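Local structure of oligopeptide-binding protein oppA (Lactococcus lactis, 3DRF) at residues D148-K153 and K315-V320; T122-T125 and A130-S133; D455-P460 and Y491-F496; G471-A476 and Q482-A487. The protein captures oligopeptides in a voluminous binding cavity and serves the OppABCDF ABC transporter that takes them up into the cell. All blocks are in the same frame, centred on the assembly; numbering follows the deposited sequence. Where two conformers were deposited one is given.

In the fold
Followed from the N terminus, the chain first closes contact 2, a short return in which A130-S133 folds back on helix 116-127. Contact 1 comes next in series and closes a far longer excursion, bringing the end of helix 146-150 against the hairpin 311-320. Contact 3 then joins helix 450-458 to the loop 491-496, and contact 4, strand 468-474 against helix 482-485, lies wholly within the excursion that contact 3 closes; no two contacts cross. Asn319 of contact 1 ties the later pair together, through its side chain to His495 and its backbone to Ala487. Tyr149 of contact 1 packs on Glu124 of contact 2. Contacts 3 and 4 both border the bound peptide.

Contact 1: D148-K153 and K315-V320; sequences DYHTGK and KNSINV
His150 and Ser317 meet where regular structure gives way on both sides. His150 keeps helical backbone angles close to the C-terminal end of helix 146-150, and two residues on Gly152 leaves them with positive phi in a Schellman motif, its N bonded to Tyr149 O at 3.0 Å. Ser317 also has positive phi (47°), in the turn that leads into strand 318-320. There it forms, with Ile318, a G1 beta bulge facing Asp313, at the turn end of the two-stranded hairpin of 311-313 and 318-320. Ser317, within the bulge, directs its CB toward the helix. Between the segments a lone side-chain hydrogen bond does the joining: His150 NE2 and Ser317 OG lie 2.8 Å apart, at an angle of 153°. The hydroxyl comes in at the ring edge, near the imidazole plane, with Ser317 CB in that plane behind it at 3.6 Å from His150 NE2. A chi1 of 177°, which puts CG opposite the backbone N, lets the histidine reach away from the helix. The ring is fixed from two further sides, since ND1 is hydrogen-bonded to Ala127 O and Trp136 stacks on it. A leucine here would probably leave Ser317 OG and Ala127 O without their shared mate and cut the link between helix and hairpin. In the venus fly-trap architecture the helix and the hairpin probably belong to opposite lobes, and the bond is consistent with the closed conformation of this peptide complex. The contact lies near the surface, and Asn319 is hydrogen-bonded through OD1 to His495 ND1.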
loop_
_atom_site.group_PDB
_atom_site.type_symbol
_atom_site.label_atom_id
_atom_site.label_comp_id
_atom_site.label_asym_id
_atom_site.label_seq_id
_atom_site.Cartn_x
_atom_site.Cartn_y
_atom_site.Cartn_z
ATOM N N ASP A 148 -7.559 -21.772 -10.338
ATOM C CA ASP A 148 -7.090 -23.160 -10.513
ATOM C C ASP A 148 -5.547 -23.185 -10.801
ATOM O O ASP A 148 -4.867 -24.084 -10.421
ATOM C CB ASP A 148 -7.874 -23.797 -11.675
ATOM C CG ASP A 148 -9.241 -24.339 -11.248
ATOM O OD1 ASP A 148 -9.556 -24.420 -10.114
ATOM O OD2 ASP A 148 -9.938 -24.693 -12.160
ATOM N N TYR A 149 -5.041 -22.157 -11.483
ATOM C CA TYR A 149 -3.587 -22.011 -11.607
ATOM C C TYR A 149 -2.918 -21.795 -10.238
ATOM O O TYR A 149 -2.006 -22.427 -9.906
ATOM C CB TYR A 149 -3.266 -20.874 -12.583
ATOM C CG TYR A 149 -1.757 -20.666 -12.757
ATOM C CD1 TYR A 149 -1.012 -21.477 -13.633
ATOM C CD2 TYR A 149 -1.065 -19.712 -12.012
ATOM C CE1 TYR A 149 0.361 -21.318 -13.770
ATOM C CE2 TYR A 149 0.331 -19.558 -12.164
ATOM C CZ TYR A 149 0.992 -20.353 -13.055
ATOM O OH TYR A 149 2.340 -20.162 -13.177
ATOM N N HIS A 150 -3.513 -20.948 -9.421
ATOM C CA HIS A 150 -2.990 -20.590 -8.074
ATOM C C HIS A 150 -2.878 -21.807 -7.141
ATOM O O HIS A 150 -1.996 -21.887 -6.391
ATOM C CB HIS A 150 -3.902 -19.512 -7.442
ATOM C CG HIS A 150 -3.506 -19.130 -6.035
ATOM N ND1 HIS A 150 -2.284 -18.607 -5.702
ATOM C CD2 HIS A 150 -4.199 -19.215 -4.884
ATOM C CE1 HIS A 150 -2.231 -18.417 -4.398
ATOM N NE2 HIS A 150 -3.397 -18.740 -3.888
ATOM N N THR A 151 -3.829 -22.723 -7.243
ATOM C CA THR A 151 -3.805 -23.968 -6.414
ATOM C C THR A 151 -2.989 -25.104 -7.098
ATOM O O THR A 151 -2.836 -26.138 -6.485
ATOM C CB THR A 151 -5.235 -24.509 -6.205
ATOM O OG1 THR A 151 -5.790 -24.839 -7.484
ATOM C CG2 THR A 151 -6.117 -23.494 -5.458
ATOM N N GLY A 152 -2.542 -24.930 -8.333
ATOM C CA GLY A 152 -1.787 -25.975 -9.026
ATOM C C GLY A 152 -2.689 -26.992 -9.709
ATOM O O GLY A 152 -2.189 -27.885 -10.305
ATOM N N LYS A 153 -3.990 -26.806 -9.655
ATOM C CA LYS A 153 -4.886 -27.678 -10.433
ATOM C C LYS A 153 -4.725 -27.515 -11.924
ATOM O O LYS A 153 -4.839 -28.468 -12.653
ATOM C CB LYS A 153 -6.318 -27.438 -9.997
ATOM C CG LYS A 153 -7.301 -28.292 -10.749
ATOM C CD LYS A 153 -8.694 -28.183 -10.138
ATOM C CE LYS A 153 -9.731 -28.986 -10.951
ATOM N NZ LYS A 153 -11.081 -28.917 -10.394
ATOM N N LYS A 315 -2.299 -22.964 2.486
ATOM C CA LYS A 315 -2.703 -24.093 1.625
ATOM C C LYS A 315 -4.019 -23.756 0.903
ATOM O O LYS A 315 -4.154 -23.928 -0.259
ATOM C CB LYS A 315 -2.751 -25.396 2.442
ATOM C CG LYS A 315 -3.375 -26.553 1.669
ATOM C CD LYS A 315 -2.408 -27.083 0.622
ATOM C CE LYS A 315 -2.834 -28.488 0.134
ATOM N NZ LYS A 315 -4.085 -28.486 -0.615
ATOM N N ASN A 316 -4.962 -23.204 1.646
ATOM C CA ASN A 316 -6.273 -22.867 1.109
ATOM C C ASN A 316 -6.462 -21.399 0.794
ATOM O O ASN A 316 -7.523 -21.009 0.434
ATOM C CB ASN A 316 -7.358 -23.342 2.098
ATOM C CG ASN A 316 -7.340 -24.872 2.272
ATOM O OD1 ASN A 316 -7.472 -25.583 1.324
ATOM N ND2 ASN A 316 -7.025 -25.311 3.445
ATOM N N SER A 317 -5.405 -20.622 0.964
ATOM C CA SER A 317 -5.409 -19.156 0.716
ATOM C C SER A 317 -6.608 -18.470 1.330
ATOM O O SER A 317 -7.395 -17.881 0.680
ATOM C CB SER A 317 -5.331 -18.863 -0.795
ATOM O OG SER A 317 -4.121 -19.343 -1.286
ATOM N N ILE A 318 -6.681 -18.571 2.635
ATOM C CA ILE A 318 -7.820 -18.042 3.414
ATOM C C ILE A 318 -7.420 -17.595 4.839
ATOM O O ILE A 318 -6.731 -18.279 5.557
ATOM C CB ILE A 318 -8.998 -19.108 3.426
ATOM C CG1 ILE A 318 -10.306 -18.608 4.094
ATOM C CG2 ILE A 318 -8.562 -20.413 4.162
ATOM C CD1 ILE A 318 -11.440 -19.696 4.207
ATOM N N ASN A 319 -7.940 -16.429 5.197
ATOM C CA ASN A 319 -7.881 -15.947 6.583
ATOM C C ASN A 319 -8.876 -16.724 7.435
ATOM O O ASN A 319 -9.964 -16.990 7.045
ATOM C CB ASN A 319 -8.169 -14.419 6.592
ATOM C CG ASN A 319 -6.976 -13.635 6.110
ATOM O OD1 ASN A 319 -6.016 -13.565 6.771
ATOM N ND2 ASN A 319 -7.077 -13.071 4.950
ATOM N N VAL A 320 -8.369 -17.124 8.576
ATOM C CA VAL A 320 -9.128 -17.902 9.540
ATOM C C VAL A 320 -9.165 -17.137 10.888
ATOM O O VAL A 320 -8.180 -16.972 11.535
ATOM C CB VAL A 320 -8.503 -19.293 9.761
ATOM C CG1 VAL A 320 -9.415 -20.136 10.674
ATOM C CG2 VAL A 320 -8.339 -20.075 8.411
#

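Contact 2: T122-T125 and A130-S133; sequences TYET and AYGS
The phenol ring of Tyr131 leans obliquely on the backbone of Glu124 and Thr125, meeting the helix through main-chain atoms. Tyr131 CD1 is 3.3 Å from Glu124 O, and Tyr131 CB 3.6 Å from Thr125 O; Thr125 CA also approaches the ring obliquely. With CG anti to its own carbonyl carbon (chi1 -58°), Tyr131 sends the ring along the helix to Glu124. There the hydroxyl and the carboxylate do not bond directly; one water spans them, at 2.8 Å from Tyr131 OH and donating to Glu124 OE1 at 3.0 Å. The other carboxylate oxygen, OE2, forms a salt bridge with Lys117, so the two oxygens have different partners. A second water bridges the backbones: it accepts from Ser133 N and lies 2.9 Å from Thr125 O, which Ser133 CB also approaches to 3.5 Å. Ser133 OG itself points elsewhere, to Gly52 O. Within the helix, Thr125 OG1 donates to Thr122 O at 2.7 Å, which turns the threonine hydroxyl back onto the preceding turn. A serine in place of Tyr131 would probably leave the helix backbone at Glu124 and Thr125 uncovered and the first water without its second anchor. The arrangement is thus a close chain reversal: helix 116-127 ends, a 3-10 segment follows, and Gly132, with positive phi, leads the chain into Ser133. Pro205 packs on Tyr131 from a neighbouring loop, and helix 116-127 is flanked by helix 146-150, whose Tyr149 touches Glu124 and whose Leu146 touches Tyr123.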
loop_
_atom_site.group_PDB
_atom_site.type_symbol
_atom_site.label_atom_id
_atom_site.label_comp_id
_atom_site.label_asym_id
_atom_site.label_seq_id
_atom_site.Cartn_x
_atom_site.Cartn_y
_atom_site.Cartn_z
ATOM N N THR A 122 3.777 -11.485 -15.167
ATOM C CA THR A 122 3.418 -10.734 -13.925
ATOM C C THR A 122 2.375 -11.557 -13.082
ATOM O O THR A 122 2.499 -11.700 -11.899
ATOM C CB THR A 122 2.779 -9.423 -14.327
ATOM O OG1 THR A 122 3.812 -8.633 -15.002
ATOM C CG2 THR A 122 2.264 -8.672 -13.075
ATOM N N TYR A 123 1.360 -12.103 -13.756
ATOM C CA TYR A 123 0.298 -12.862 -13.044
ATOM C C TYR A 123 0.889 -14.107 -12.366
ATOM O O TYR A 123 0.500 -14.410 -11.306
ATOM C CB TYR A 123 -0.809 -13.281 -13.996
ATOM C CG TYR A 123 -1.694 -12.089 -14.446
ATOM C CD1 TYR A 123 -1.307 -11.268 -15.517
ATOM C CD2 TYR A 123 -2.863 -11.741 -13.766
ATOM C CE1 TYR A 123 -2.091 -10.186 -15.948
ATOM C CE2 TYR A 123 -3.666 -10.631 -14.192
ATOM C CZ TYR A 123 -3.286 -9.905 -15.294
ATOM O OH TYR A 123 -4.079 -8.835 -15.667
ATOM N N GLU A 124 1.827 -14.776 -13.024
ATOM C CA GLU A 124 2.449 -15.945 -12.441
ATOM C C GLU A 124 3.268 -15.561 -11.223
ATOM O O GLU A 124 3.301 -16.261 -10.281
ATOM C CB GLU A 124 3.371 -16.660 -13.460
ATOM C CG GLU A 124 2.572 -17.219 -14.729
ATOM C CD GLU A 124 3.400 -18.086 -15.630
ATOM O OE1 GLU A 124 4.483 -18.373 -15.240
ATOM O OE2 GLU A 124 2.944 -18.391 -16.720
ATOM N N THR A 125 3.931 -14.404 -11.264
ATOM C CA THR A 125 4.750 -14.006 -10.095
ATOM C C THR A 125 3.926 -13.843 -8.817
ATOM O O THR A 125 4.444 -14.026 -7.779
ATOM C CB THR A 125 5.626 -12.761 -10.326
ATOM O OG1 THR A 125 4.800 -11.568 -10.430
ATOM C CG2 THR A 125 6.535 -12.905 -11.549
ATOM N N ALA A 130 5.223 -20.470 -5.442
ATOM C CA ALA A 130 6.677 -20.721 -5.350
ATOM C C ALA A 130 7.539 -19.438 -5.361
ATOM O O ALA A 130 8.592 -19.449 -4.867
ATOM C CB ALA A 130 7.141 -21.730 -6.456
ATOM N N TYR A 131 7.032 -18.343 -5.948
ATOM C CA TYR A 131 7.753 -17.050 -5.966
ATOM C C TYR A 131 7.675 -16.272 -4.630
ATOM O O TYR A 131 8.389 -15.368 -4.436
ATOM C CB TYR A 131 7.265 -16.120 -7.125
ATOM C CG TYR A 131 7.404 -16.716 -8.537
ATOM C CD1 TYR A 131 6.281 -17.259 -9.173
ATOM C CD2 TYR A 131 8.628 -16.770 -9.180
ATOM C CE1 TYR A 131 6.371 -17.818 -10.435
ATOM C CE2 TYR A 131 8.749 -17.310 -10.487
ATOM C CZ TYR A 131 7.619 -17.851 -11.099
ATOM O OH TYR A 131 7.667 -18.409 -12.333
ATOM N N GLY A 132 6.760 -16.661 -3.731
ATOM C CA GLY A 132 6.687 -16.052 -2.394
ATOM C C GLY A 132 5.892 -14.737 -2.329
ATOM O O GLY A 132 6.013 -14.048 -1.383
ATOM N N SER A 133 5.078 -14.439 -3.325
ATOM C CA SER A 133 4.309 -13.185 -3.291
ATOM C C SER A 133 3.307 -13.156 -2.138
ATOM O O SER A 133 2.781 -14.147 -1.806
ATOM C CB SER A 133 3.515 -13.002 -4.601
ATOM O OG SER A 133 2.806 -11.770 -4.557
HETATM O O HOH W 1 5.413 -19.941 -12.843
HETATM O O HOH W 2 4.123 -15.915 -5.612
#

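Contact 3: D455-P460 and Y491-F496; sequences DHMTTP and YNFGHF
Met457 covers the ring of Phe493 with its CB, not with its sulfur: that carbon stands 3.8 Å from the ring centroid and only 10° off the normal, a CH-pi contact over the middle of the face. The thioether takes part, as a Met-aromatic contact, but obliquely, with SD 4.8 Å from the same centroid. The bend of the chain explains this, because CG lies anti to the carbonyl carbon (chi1 -67°) and chi2 turns the chain again, carrying the sulfur away toward Phe493 CB. Overall the two side chains are roughly perpendicular. On the other face of the ring sits Tyr491 O, 3.5 Å above its plane and shifted toward the rim, so the phenyl group lies between the methionine and this carbonyl oxygen. Thr458 adds its methyl, CG2, alongside at 4.0 Å from Phe493 CE1, while its hydroxyl bonds back to Val454 O. Beside this apolar patch one water links the backbones, 2.8 Å from both Met457 O and Phe493 O, and accepts a weak bond from His495 NE2. Thr459 N and OG1 grip Asp455 O from opposite faces of its plane as the helix ends, and the type I turn Asn492-His495 is closed by His495 N to Asn492 O, with weaker bonds from His495 N and Phe496 N to Asn492 OD1. Phe493 also meets Trp473, with ring planes about 20° apart, and packs on an apolar side chain of the bound peptide; the arrangement thus belongs to the aromatic lining of the peptide-binding cavity, with helix 450-458 packed on one face of the Phe493 ring.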
loop_
_atom_site.group_PDB
_atom_site.type_symbol
_atom_site.label_atom_id
_atom_site.label_comp_id
_atom_site.label_asym_id
_atom_site.label_seq_id
_atom_site.Cartn_x
_atom_site.Cartn_y
_atom_site.Cartn_z
ATOM N N ASP A 455 7.796 -8.219 7.637
ATOM C CA ASP A 455 7.991 -9.698 7.669
ATOM C C ASP A 455 7.004 -10.324 8.677
ATOM O O ASP A 455 6.401 -11.305 8.403
ATOM C CB ASP A 455 9.449 -10.062 8.043
ATOM C CG ASP A 455 10.435 -9.748 6.946
ATOM O OD1 ASP A 455 10.053 -9.580 5.794
ATOM O OD2 ASP A 455 11.554 -9.636 7.351
ATOM N N HIS A 456 6.942 -9.742 9.851
ATOM C CA HIS A 456 6.026 -10.239 10.907
ATOM C C HIS A 456 4.564 -10.282 10.442
ATOM O O HIS A 456 3.890 -11.173 10.792
ATOM C CB HIS A 456 6.182 -9.403 12.195
ATOM C CG HIS A 456 5.996 -10.183 13.463
ATOM N ND1 HIS A 456 6.830 -11.207 13.832
ATOM C CD2 HIS A 456 5.099 -10.055 14.452
ATOM C CE1 HIS A 456 6.424 -11.689 14.989
ATOM N NE2 HIS A 456 5.375 -11.019 15.376
ATOM N N MET A 457 4.151 -9.268 9.704
ATOM C CA MET A 457 2.748 -9.139 9.266
ATOM C C MET A 457 2.412 -10.084 8.140
ATOM O O MET A 457 1.337 -10.544 8.058
ATOM C CB MET A 457 2.443 -7.707 8.807
ATOM C CG MET A 457 2.481 -6.657 9.968
ATOM S SD MET A 457 1.271 -7.024 11.274
ATOM C CE MET A 457 2.367 -7.573 12.635
ATOM N N THR A 458 3.373 -10.303 7.238
ATOM C CA THR A 458 3.075 -11.003 5.959
ATOM C C THR A 458 3.396 -12.475 5.935
ATOM O O THR A 458 2.789 -13.204 5.228
ATOM C CB THR A 458 3.818 -10.373 4.768
ATOM O OG1 THR A 458 5.220 -10.412 5.008
ATOM C CG2 THR A 458 3.352 -8.926 4.462
ATOM N N THR A 459 4.350 -12.906 6.709
ATOM C CA THR A 459 4.818 -14.303 6.604
ATOM C C THR A 459 3.783 -15.308 7.160
ATOM O O THR A 459 3.453 -15.273 8.278
ATOM C CB THR A 459 6.148 -14.489 7.365
ATOM O OG1 THR A 459 7.115 -13.595 6.828
ATOM C CG2 THR A 459 6.662 -15.930 7.191
ATOM N N PRO A 460 3.269 -16.210 6.323
ATOM C CA PRO A 460 2.261 -17.146 6.814
ATOM C C PRO A 460 2.860 -18.096 7.889
ATOM O O PRO A 460 4.030 -18.418 7.845
ATOM C CB PRO A 460 1.838 -17.953 5.551
ATOM C CG PRO A 460 2.379 -17.237 4.425
ATOM C CD PRO A 460 3.528 -16.381 4.871
ATOM N N TYR A 491 -2.688 -9.612 2.956
ATOM C CA TYR A 491 -2.657 -8.209 3.404
ATOM C C TYR A 491 -3.717 -7.866 4.501
ATOM O O TYR A 491 -3.622 -6.867 5.093
ATOM C CB TYR A 491 -2.851 -7.270 2.220
ATOM C CG TYR A 491 -1.583 -6.953 1.408
ATOM C CD1 TYR A 491 -0.429 -7.708 1.505
ATOM C CD2 TYR A 491 -1.594 -5.907 0.511
ATOM C CE1 TYR A 491 0.692 -7.394 0.746
ATOM C CE2 TYR A 491 -0.474 -5.603 -0.249
ATOM C CZ TYR A 491 0.654 -6.347 -0.135
ATOM O OH TYR A 491 1.776 -5.994 -0.917
ATOM N N ASN A 492 -4.648 -8.792 4.750
ATOM C CA ASN A 492 -5.538 -8.725 5.908
ATOM C C ASN A 492 -4.723 -9.196 7.127
ATOM O O ASN A 492 -4.741 -10.323 7.495
ATOM C CB ASN A 492 -6.804 -9.588 5.671
ATOM C CG ASN A 492 -7.868 -9.391 6.789
ATOM O OD1 ASN A 492 -7.563 -9.281 7.900
ATOM N ND2 ASN A 492 -9.109 -9.331 6.415
ATOM N N PHE A 493 -3.989 -8.255 7.718
ATOM C CA PHE A 493 -2.917 -8.583 8.709
ATOM C C PHE A 493 -3.409 -9.149 10.017
ATOM O O PHE A 493 -2.728 -9.881 10.631
ATOM C CB PHE A 493 -2.058 -7.309 9.028
ATOM C CG PHE A 493 -1.207 -6.796 7.868
ATOM C CD1 PHE A 493 -0.759 -7.658 6.865
ATOM C CD2 PHE A 493 -0.867 -5.476 7.809
ATOM C CE1 PHE A 493 0.013 -7.205 5.800
ATOM C CE2 PHE A 493 -0.087 -5.038 6.741
ATOM C CZ PHE A 493 0.368 -5.903 5.788
ATOM N N GLY A 494 -4.608 -8.752 10.403
ATOM C CA GLY A 494 -5.249 -9.309 11.594
ATOM C C GLY A 494 -6.094 -10.566 11.365
ATOM O O GLY A 494 -6.553 -11.139 12.320
ATOM N N HIS A 495 -6.308 -10.942 10.109
ATOM C CA HIS A 495 -6.925 -12.232 9.673
ATOM C C HIS A 495 -8.394 -12.388 10.134
ATOM O O HIS A 495 -8.803 -13.447 10.504
ATOM C CB HIS A 495 -6.081 -13.451 10.152
ATOM C CG HIS A 495 -4.611 -13.243 10.009
ATOM N ND1 HIS A 495 -4.011 -13.116 8.783
ATOM C CD2 HIS A 495 -3.644 -13.098 10.923
ATOM C CE1 HIS A 495 -2.729 -12.872 8.949
ATOM N NE2 HIS A 495 -2.483 -12.902 10.240
ATOM N N PHE A 496 -9.155 -11.315 10.004
ATOM C CA PHE A 496 -10.604 -11.449 10.157
ATOM C C PHE A 496 -11.177 -12.078 8.875
ATOM O O PHE A 496 -10.619 -11.998 7.815
ATOM C CB PHE A 496 -11.301 -10.130 10.572
ATOM C CG PHE A 496 -11.397 -9.063 9.471
ATOM C CD1 PHE A 496 -12.320 -9.173 8.416
ATOM C CD2 PHE A 496 -10.549 -7.960 9.522
ATOM C CE1 PHE A 496 -12.411 -8.162 7.444
ATOM C CE2 PHE A 496 -10.669 -6.953 8.551
ATOM C CZ PHE A 496 -11.592 -7.066 7.522
HETATM O O HOH W 3 -0.261 -11.075 10.236
#

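Contact 4: G471-A476 and Q482-A487; sequences GSWSLA and QDLFSA
Leu484 and Trp473 run antiparallel alongside one another, and the leucine sets one methyl over the face of the indole. Its CD2 stands 3.6 Å from the centroid of the six-membered ring, 10° off the normal, in a CH-pi contact whose closest atom is Trp473 CD2. The other branch, CD1, reaches Leu475 CD2 at 3.8 Å, with these two leucines set roughly perpendicular. Leu484 thus touches both the last part of the strand, through Trp473, and Leu475 just beyond it; Leu484 CG, anti to the carbonyl carbon (chi1 -62°), sends the fork toward the strand. At the ring edge Trp473 NE1 is hydrogen-bonded to Tyr306 OH, which fixes the rotation of the indole under the methyl. The short helix is closed behind Leu484 by Ser486, whose N and OG reach Gln482 O from opposite faces of its plane, at 3.0 and 2.9 Å. Trp473 and Ser474 pair with the bound peptide in an antiparallel ladder, so the strand is itself part of the binding site. Across the two segments the contact is apolar and without hydrogen bonds, so their join probably rests on shape and dispersion, while the pairing with the peptide is made through the backbone.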
loop_
_atom_site.group_PDB
_atom_site.type_symbol
_atom_site.label_atom_id
_atom_site.label_comp_id
_atom_site.label_asym_id
_atom_site.label_seq_id
_atom_site.Cartn_x
_atom_site.Cartn_y
_atom_site.Cartn_z
ATOM N N GLY A 471 -0.829 0.062 11.079
ATOM C CA GLY A 471 -0.413 -0.041 9.694
ATOM C C GLY A 471 -0.684 1.289 8.985
ATOM O O GLY A 471 -1.410 2.125 9.430
ATOM N N SER A 472 -0.018 1.477 7.870
ATOM C CA SER A 472 -0.248 2.637 7.002
ATOM C C SER A 472 -0.166 2.136 5.568
ATOM O O SER A 472 0.630 1.238 5.272
ATOM C CB SER A 472 0.799 3.730 7.228
ATOM O OG SER A 472 0.701 4.301 8.526
ATOM N N TRP A 473 -0.987 2.707 4.687
ATOM C CA TRP A 473 -1.018 2.309 3.297
ATOM C C TRP A 473 -0.957 3.499 2.376
ATOM O O TRP A 473 -1.681 4.476 2.558
ATOM C CB TRP A 473 -2.317 1.557 2.973
ATOM C CG TRP A 473 -2.475 0.268 3.704
ATOM C CD1 TRP A 473 -3.167 0.054 4.868
ATOM C CD2 TRP A 473 -1.926 -0.990 3.323
ATOM N NE1 TRP A 473 -3.070 -1.270 5.227
ATOM C CE2 TRP A 473 -2.325 -1.936 4.289
ATOM C CE3 TRP A 473 -1.150 -1.419 2.243
ATOM C CZ2 TRP A 473 -1.962 -3.287 4.209
ATOM C CZ3 TRP A 473 -0.786 -2.759 2.170
ATOM C CH2 TRP A 473 -1.179 -3.665 3.153
ATOM N N SER A 474 -0.089 3.404 1.370
ATOM C CA SER A 474 -0.212 4.197 0.162
ATOM C C SER A 474 -1.165 3.407 -0.730
ATOM O O SER A 474 -0.778 2.416 -1.353
ATOM C CB SER A 474 1.144 4.386 -0.504
ATOM O OG SER A 474 1.940 5.299 0.230
ATOM N N LEU A 475 -2.401 3.855 -0.761
ATOM C CA LEU A 475 -3.501 3.126 -1.363
ATOM C C LEU A 475 -3.446 3.112 -2.901
ATOM O O LEU A 475 -2.978 4.009 -3.514
ATOM C CB LEU A 475 -4.842 3.735 -0.921
ATOM C CG LEU A 475 -5.211 3.591 0.557
ATOM C CD1 LEU A 475 -6.390 4.506 0.893
ATOM C CD2 LEU A 475 -5.511 2.156 0.936
ATOM N N ALA A 476 -4.018 2.032 -3.460
ATOM C CA ALA A 476 -4.254 1.946 -4.898
ATOM C C ALA A 476 -5.203 3.074 -5.297
ATOM O O ALA A 476 -5.991 3.495 -4.516
ATOM C CB ALA A 476 -4.909 0.567 -5.240
ATOM N N GLN A 482 -10.858 -4.555 -1.549
ATOM C CA GLN A 482 -10.667 -6.018 -1.694
ATOM C C GLN A 482 -9.236 -6.419 -1.467
ATOM O O GLN A 482 -9.017 -7.425 -0.882
ATOM C CB GLN A 482 -11.067 -6.501 -3.122
ATOM C CG GLN A 482 -12.616 -6.370 -3.425
ATOM C CD GLN A 482 -13.404 -7.587 -2.915
ATOM O OE1 GLN A 482 -12.935 -8.353 -2.166
ATOM N NE2 GLN A 482 -14.643 -7.694 -3.326
ATOM N N ASP A 483 -8.278 -5.614 -1.943
ATOM C CA ASP A 483 -6.874 -6.061 -1.905
ATOM C C ASP A 483 -6.221 -5.788 -0.523
ATOM O O ASP A 483 -5.147 -6.193 -0.291
ATOM C CB ASP A 483 -6.104 -5.437 -3.090
ATOM C CG ASP A 483 -6.553 -6.011 -4.467
ATOM O OD1 ASP A 483 -7.301 -6.922 -4.512
ATOM O OD2 ASP A 483 -6.037 -5.467 -5.416
ATOM N N LEU A 484 -6.939 -5.149 0.371
ATOM C CA LEU A 484 -6.547 -5.024 1.794
ATOM C C LEU A 484 -7.222 -6.055 2.714
ATOM O O LEU A 484 -6.629 -6.482 3.665
ATOM C CB LEU A 484 -6.916 -3.631 2.295
ATOM C CG LEU A 484 -6.253 -2.413 1.619
ATOM C CD1 LEU A 484 -6.629 -1.158 2.390
ATOM C CD2 LEU A 484 -4.700 -2.514 1.560
ATOM N N PHE A 485 -8.475 -6.393 2.437
ATOM C CA PHE A 485 -9.303 -7.115 3.429
ATOM C C PHE A 485 -9.997 -8.397 2.937
ATOM O O PHE A 485 -10.564 -9.082 3.710
ATOM C CB PHE A 485 -10.352 -6.176 3.995
ATOM C CG PHE A 485 -9.750 -5.019 4.774
ATOM C CD1 PHE A 485 -8.963 -5.230 5.899
ATOM C CD2 PHE A 485 -9.970 -3.750 4.333
ATOM C CE1 PHE A 485 -8.398 -4.171 6.567
ATOM C CE2 PHE A 485 -9.400 -2.623 5.006
ATOM C CZ PHE A 485 -8.620 -2.842 6.109
ATOM N N SER A 486 -9.920 -8.714 1.660
ATOM C CA SER A 486 -10.619 -9.933 1.183
ATOM C C SER A 486 -10.058 -11.187 1.886
ATOM O O SER A 486 -8.920 -11.271 2.260
ATOM C CB SER A 486 -10.593 -10.063 -0.365
ATOM O OG SER A 486 -9.272 -10.312 -0.876
ATOM N N ALA A 487 -10.942 -12.162 2.006
ATOM C CA ALA A 487 -10.670 -13.370 2.750
ATOM C C ALA A 487 -9.385 -14.089 2.286
ATOM O O ALA A 487 -8.726 -14.652 3.085
ATOM C CB ALA A 487 -11.873 -14.311 2.663
#